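Hypothetical protein MG296 homolog (Mycoplasma pneumoniae, PDB 2I15) is of unknown function, an all-helical protein of the Mg296 family whose three-chain assembly brings helices of different subunits together. Local coordinates at residues L12-K15 with Q16-T20; F68-S71 with S72-K76. All coordinates share one frame; numbering follows the deposited sequence.

Contact 1: residues L12-K15 with Q16-T20; sequences LALK and QFVQT
In the helix 9-23, Leu12 and Gln16 meet one turn apart, as do Leu14 with Val18 and Lys15 with Gln19. The i to i+4 backbone bonds of an alpha helix run beneath them. Gln16 N donates to Leu12 O at 2.8 Å, and Phe17 N reaches Ala13 O at 2.7 Å. Val18 N to Leu14 O is longer, 3.2 Å. Above this backbone, Leu12 sends CD1 obliquely across Gln16, 3.5 Å from its NE2, although the glutamine is poorly ordered. Leu14 CD2 comes within 4.1 Å of Val18 CG1. Lys15 and Gln19 lie side by side, pointing the same way; the lysine CG stands opposite the backbone N (chi1 -175°), and its chain bends at chi3 and chi4. Further along, Thr20 OG1 donates to Gln16 O at 2.8 Å from one face of the carbonyl plane, while Thr20 N approaches from the other. Two bonds therefore grip that oxygen and tie the threonine hydroxyl to its own helix. With most of these side chains exposed, the turns are held chiefly by backbone bonds, and the side chains add one loose apolar touch, Leu14 on Val18, and polar groups at the surface.

Contact 2: residues F68-S71 with S72-K76; sequences FFIS and SEVVK
Ser72 begins the last turn of helix 57-75, its N-H pointing back to Phe68 O at 2.8 Å and nearly straight, 169°. Its CB also rests against that carbonyl oxygen. Glu73 follows with a more bent bond, N to Phe69 O at 3.1 Å, and its CB lies against the same oxygen; beyond CB the chain turns at chi2 and leads the carboxylate away from the preceding turn. Val74 N donates to Ile70 O at 3.0 Å. With CG1 anti to the carbonyl carbon (chi1 -60°), CG2 falls between the backbone N and the carbonyl carbon; both methyls lie 3.3 Å from Ile70 O, and Val74 CG2 also reaches Ser71 O at 3.2 Å. CG1 is the branch that grazes Ile70 CG2, a loose apolar touch at 4.4 Å. Val75 N bonds to Ser71 O, and both valine methyls lie against that oxygen too, so apolar groups gather round the last carbonyl of the first segment. Lys76 leaves helical geometry, yet its N still reaches back to Ser72 O, and its NZ makes a long salt bridge of 3.8 Å to Glu73 OE2 across the helix end. The buried side of residues 68-76 packs on helix 92-113: Phe68 touches Leu103 and meets Phe106 edge-to-face, Ser71 and Ser72 lie on Phe99, and Val75 on Ser98. The second subunit also packs here, with its Val18 on Phe68, its Lys15 on Phe69 and its Leu11 on Ser72 and Lys76, so this helix end lies between its own chain's helix 92-113 and a neighbouring copy.

In the fold
Both contacts are local i to i+4 arrangements within one helix, but they lie on opposite sides of the chain's centre, with their own centres 43 Å apart. Contact 1, on helix 9-23, is a surface contact of mostly exposed, mixed polar and apolar side chains. Contact 2, at the end of helix 57-75, is partly buried: Phe68, Ser71 and Ser72 are enclosed, while a glutamate-lysine pair marks the helix end. It has one side on helix 92-113, part of it against the second subunit, and the rest exposed. In this chain no other subunit of the assembly touches contact 1, whereas the same helix of the second subunit, through its Lys15 and Val18, packs on contact 2.

Contact 1: residues L12-K15 with Q16-T20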
ATOM      1  N   LEU A  12      20.186  -2.307  43.632  1.00 29.97           N
ATOM      2  CA  LEU A  12      19.462  -3.266  44.459  1.00 30.08           C
ATOM      3  C   LEU A  12      17.985  -3.267  44.115  1.00 28.79           C
ATOM      4  O   LEU A  12      17.409  -4.312  43.783  1.00 28.61           O
ATOM      5  CB  LEU A  12      19.596  -2.911  45.955  1.00 71.28           C
ATOM      6  CG  LEU A  12      18.263  -2.494  46.616  1.00 72.93           C
ATOM      7  CD1 LEU A  12      17.536  -3.741  47.114  1.00 71.70           C
ATOM      8  CD2 LEU A  12      18.443  -1.469  47.723  1.00 72.65           C
ATOM      9  N   ALA A  13      17.378  -2.091  44.244  1.00 33.79           N
ATOM     10  CA  ALA A  13      15.954  -1.902  44.021  1.00 33.55           C
ATOM     11  C   ALA A  13      15.503  -2.309  42.632  1.00 32.62           C
ATOM     12  O   ALA A  13      14.489  -2.980  42.479  1.00 32.33           O
ATOM     13  CB  ALA A  13      15.582  -0.437  44.306  1.00 31.45           C
ATOM     14  N   LEU A  14      16.243  -1.872  41.619  1.00 33.47           N
ATOM     15  CA  LEU A  14      15.922  -2.221  40.245  1.00 33.98           C
ATOM     16  C   LEU A  14      15.754  -3.737  40.190  1.00 35.03           C
ATOM     17  O   LEU A  14      14.746  -4.251  39.696  1.00 35.44           O
ATOM     18  CB  LEU A  14      17.046  -1.789  39.309  1.00 33.77           C
ATOM     19  CG  LEU A  14      16.669  -1.208  37.946  1.00 34.94           C
ATOM     20  CD1 LEU A  14      17.865  -1.370  36.992  1.00 31.12           C
ATOM     21  CD2 LEU A  14      15.425  -1.890  37.371  1.00 33.83           C
ATOM     22  N   LYS A  15      16.738  -4.437  40.747  1.00 29.94           N
ATOM     23  CA  LYS A  15      16.740  -5.896  40.795  1.00 31.95           C
ATOM     24  C   LYS A  15      15.526  -6.433  41.571  1.00 33.12           C
ATOM     25  O   LYS A  15      14.824  -7.354  41.128  1.00 32.15           O
ATOM     26  CB  LYS A  15      18.025  -6.389  41.467  1.00 33.22           C
ATOM     27  CG  LYS A  15      18.170  -7.893  41.461  1.00 33.54           C
ATOM     28  CD  LYS A  15      19.259  -8.344  42.416  1.00 34.13           C
ATOM     29  CE  LYS A  15      18.881  -8.068  43.859  1.00 33.97           C
ATOM     30  NZ  LYS A  15      17.617  -8.757  44.258  1.00 35.07           N
ATOM     31  N   GLN A  16      15.306  -5.857  42.748  1.00 65.88           N
ATOM     32  CA  GLN A  16      14.200  -6.233  43.622  1.00 65.71           C
ATOM     33  C   GLN A  16      12.888  -6.114  42.845  1.00 63.52           C
ATOM     34  O   GLN A  16      11.998  -6.956  42.952  1.00 62.91           O
ATOM     35  CB  GLN A  16      14.158  -5.284  44.826  1.00 56.38           C
ATOM     36  CG  GLN A  16      13.521  -5.836  46.089  1.00 59.22           C
ATOM     37  CD  GLN A  16      14.515  -6.601  46.932  1.00 61.62           C
ATOM     38  OE1 GLN A  16      14.901  -7.718  46.593  1.00 64.06           O
ATOM     39  NE2 GLN A  16      14.955  -5.990  48.028  1.00 61.08           N
ATOM     40  N   PHE A  17      12.788  -5.048  42.060  1.00 33.47           N
ATOM     41  CA  PHE A  17      11.588  -4.759  41.273  1.00 31.76           C
ATOM     42  C   PHE A  17      11.222  -5.781  40.175  1.00 31.14           C
ATOM     43  O   PHE A  17      10.116  -6.339  40.174  1.00 29.67           O
ATOM     44  CB  PHE A  17      11.721  -3.362  40.644  1.00 32.69           C
ATOM     45  CG  PHE A  17      10.601  -3.012  39.725  1.00 31.35           C
ATOM     46  CD1 PHE A  17       9.391  -2.573  40.224  1.00 32.26           C
ATOM     47  CD2 PHE A  17      10.735  -3.200  38.359  1.00 31.57           C
ATOM     48  CE1 PHE A  17       8.322  -2.330  39.369  1.00 32.83           C
ATOM     49  CE2 PHE A  17       9.683  -2.965  37.494  1.00 29.60           C
ATOM     50  CZ  PHE A  17       8.472  -2.530  37.996  1.00 32.39           C
ATOM     51  N   VAL A  18      12.139  -6.025  39.239  1.00 36.50           N
ATOM     52  CA  VAL A  18      11.852  -6.956  38.152  1.00 35.36           C
ATOM     53  C   VAL A  18      11.728  -8.365  38.744  1.00 34.47           C
ATOM     54  O   VAL A  18      10.999  -9.212  38.221  1.00 32.83           O
ATOM     55  CB  VAL A  18      12.952  -6.886  37.049  1.00 27.89           C
ATOM     56  CG1 VAL A  18      13.714  -5.569  37.152  1.00 28.10           C
ATOM     57  CG2 VAL A  18      13.877  -8.025  37.150  1.00 28.68           C
ATOM     58  N   GLN A  19      12.436  -8.593  39.850  1.00 26.90           N
ATOM     59  CA  GLN A  19      12.402  -9.865  40.565  1.00 26.90           C
ATOM     60  C   GLN A  19      10.985 -10.090  41.137  1.00 24.92           C
ATOM     61  O   GLN A  19      10.372 -11.128  40.892  1.00 21.42           O
ATOM     62  CB  GLN A  19      13.446  -9.827  41.692  1.00 47.52           C
ATOM     63  CG  GLN A  19      13.837 -11.172  42.331  1.00 51.04           C
ATOM     64  CD  GLN A  19      15.088 -11.054  43.234  1.00 54.06           C
ATOM     65  OE1 GLN A  19      16.177 -11.539  42.894  1.00 55.65           O
ATOM     66  NE2 GLN A  19      14.926 -10.401  44.383  1.00 54.79           N
ATOM     67  N   THR A  20      10.470  -9.098  41.870  1.00 28.22           N
ATOM     68  CA  THR A  20       9.135  -9.151  42.481  1.00 26.90           C
ATOM     69  C   THR A  20       8.060  -9.176  41.383  1.00 28.06           C
ATOM     70  O   THR A  20       7.049  -9.881  41.463  1.00 25.49           O
ATOM     71  CB  THR A  20       8.909  -7.923  43.381  1.00 19.56           C
ATOM     72  OG1 THR A  20       9.842  -7.954  44.474  1.00 19.76           O
ATOM     73  CG2 THR A  20       7.489  -7.940  43.958  1.00 18.76           C
TER

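Contact 2: residues F68-S71 with S72-K76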
ATOM      1  N   PHE A  68      19.245  -3.220   5.280  1.00 29.38           N
ATOM      2  CA  PHE A  68      18.906  -2.285   4.192  1.00 30.47           C
ATOM      3  C   PHE A  68      19.524  -2.818   2.922  1.00 30.69           C
ATOM      4  O   PHE A  68      18.890  -2.858   1.866  1.00 30.27           O
ATOM      5  CB  PHE A  68      19.496  -0.892   4.437  1.00 44.22           C
ATOM      6  CG  PHE A  68      18.613   0.026   5.227  1.00 46.36           C
ATOM      7  CD1 PHE A  68      19.170   1.090   5.934  1.00 49.22           C
ATOM      8  CD2 PHE A  68      17.236  -0.163   5.273  1.00 47.08           C
ATOM      9  CE1 PHE A  68      18.364   1.946   6.679  1.00 52.18           C
ATOM     10  CE2 PHE A  68      16.426   0.686   6.014  1.00 50.96           C
ATOM     11  CZ  PHE A  68      16.992   1.742   6.722  1.00 52.95           C
ATOM     12  N   PHE A  69      20.784  -3.221   3.042  1.00 44.76           N
ATOM     13  CA  PHE A  69      21.517  -3.775   1.921  1.00 45.61           C
ATOM     14  C   PHE A  69      20.764  -4.991   1.432  1.00 44.81           C
ATOM     15  O   PHE A  69      20.631  -5.208   0.228  1.00 44.43           O
ATOM     16  CB  PHE A  69      22.922  -4.167   2.357  1.00 56.14           C
ATOM     17  CG  PHE A  69      23.854  -3.006   2.502  1.00 59.48           C
ATOM     18  CD1 PHE A  69      25.209  -3.219   2.729  1.00 62.36           C
ATOM     19  CD2 PHE A  69      23.388  -1.698   2.377  1.00 60.66           C
ATOM     20  CE1 PHE A  69      26.096  -2.145   2.827  1.00 63.82           C
ATOM     21  CE2 PHE A  69      24.262  -0.614   2.474  1.00 63.43           C
ATOM     22  CZ  PHE A  69      25.621  -0.837   2.698  1.00 63.83           C
ATOM     23  N   ILE A  70      20.255  -5.776   2.372  1.00 33.56           N
ATOM     24  CA  ILE A  70      19.504  -6.958   2.005  1.00 33.81           C
ATOM     25  C   ILE A  70      18.109  -6.615   1.446  1.00 32.44           C
ATOM     26  O   ILE A  70      17.625  -7.291   0.542  1.00 32.60           O
ATOM     27  CB  ILE A  70      19.410  -7.923   3.211  1.00 63.96           C
ATOM     28  CG1 ILE A  70      20.676  -8.784   3.252  1.00 66.74           C
ATOM     29  CG2 ILE A  70      18.155  -8.795   3.114  1.00 63.12           C
ATOM     30  CD1 ILE A  70      20.784  -9.686   4.461  1.00 68.50           C
ATOM     31  N   SER A  71      17.464  -5.576   1.974  1.00 32.97           N
ATOM     32  CA  SER A  71      16.145  -5.190   1.480  1.00 31.14           C
ATOM     33  C   SER A  71      16.320  -4.753   0.029  1.00 32.70           C
ATOM     34  O   SER A  71      15.578  -5.170  -0.859  1.00 31.61           O
ATOM     35  CB  SER A  71      15.577  -4.019   2.295  1.00 24.76           C
ATOM     36  OG  SER A  71      14.314  -3.576   1.809  1.00 21.69           O
ATOM     37  N   SER A  72      17.331  -3.930  -0.211  1.00 35.21           N
ATOM     38  CA  SER A  72      17.589  -3.417  -1.543  1.00 36.96           C
ATOM     39  C   SER A  72      17.899  -4.527  -2.537  1.00 37.41           C
ATOM     40  O   SER A  72      17.449  -4.487  -3.679  1.00 38.69           O
ATOM     41  CB  SER A  72      18.752  -2.425  -1.488  1.00 70.40           C
ATOM     42  OG  SER A  72      18.547  -1.346  -2.387  1.00 74.30           O
ATOM     43  N   GLU A  73      18.660  -5.518  -2.100  1.00 38.44           N
ATOM     44  CA  GLU A  73      19.047  -6.615  -2.969  1.00 41.81           C
ATOM     45  C   GLU A  73      17.860  -7.500  -3.339  1.00 41.75           C
ATOM     46  O   GLU A  73      17.730  -7.918  -4.487  1.00 42.30           O
ATOM     47  CB  GLU A  73      20.146  -7.448  -2.291  1.00 79.36           C
ATOM     48  CG  GLU A  73      21.248  -7.968  -3.214  1.00 83.54           C
ATOM     49  CD  GLU A  73      20.990  -9.378  -3.733  1.00 87.96           C
ATOM     50  OE1 GLU A  73      20.517 -10.223  -2.937  1.00 89.01           O
ATOM     51  OE2 GLU A  73      21.278  -9.652  -4.926  1.00 90.20           O
ATOM     52  N   VAL A  74      16.981  -7.779  -2.388  1.00 44.12           N
ATOM     53  CA  VAL A  74      15.855  -8.647  -2.696  1.00 45.85           C
ATOM     54  C   VAL A  74      14.748  -8.001  -3.513  1.00 46.34           C
ATOM     55  O   VAL A  74      13.996  -8.711  -4.178  1.00 48.41           O
ATOM     56  CB  VAL A  74      15.239  -9.271  -1.418  1.00 97.71           C
ATOM     57  CG1 VAL A  74      16.289 -10.099  -0.692  1.00 97.18           C
ATOM     58  CG2 VAL A  74      14.682  -8.183  -0.521  1.00 99.14           C
ATOM     59  N   VAL A  75      14.632  -6.675  -3.480  1.00 36.13           N
ATOM     60  CA  VAL A  75      13.576  -6.017  -4.256  1.00 36.27           C
ATOM     61  C   VAL A  75      14.000  -5.584  -5.649  1.00 39.67           C
ATOM     62  O   VAL A  75      13.149  -5.398  -6.513  1.00 38.50           O
ATOM     63  CB  VAL A  75      13.010  -4.770  -3.548  1.00 17.39           C
ATOM     64  CG1 VAL A  75      12.434  -5.155  -2.194  1.00 14.47           C
ATOM     65  CG2 VAL A  75      14.092  -3.710  -3.404  1.00 15.56           C
ATOM     66  N   LYS A  76      15.305  -5.420  -5.867  1.00 44.75           N
ATOM     67  CA  LYS A  76      15.808  -4.996  -7.175  1.00 49.81           C
ATOM     68  C   LYS A  76      15.698  -6.121  -8.185  1.00 52.35           C
ATOM     69  O   LYS A  76      16.707  -6.594  -8.698  1.00 51.12           O
ATOM     70  CB  LYS A  76      17.274  -4.563  -7.093  1.00 74.66           C
ATOM     71  CG  LYS A  76      18.206  -5.647  -6.589  1.00 76.09           C
ATOM     72  CD  LYS A  76      19.560  -5.578  -7.268  1.00 76.73           C
ATOM     73  CE  LYS A  76      20.464  -6.691  -6.759  1.00 76.31           C
ATOM     74  NZ  LYS A  76      21.850  -6.209  -6.510  1.00 77.29           N
TER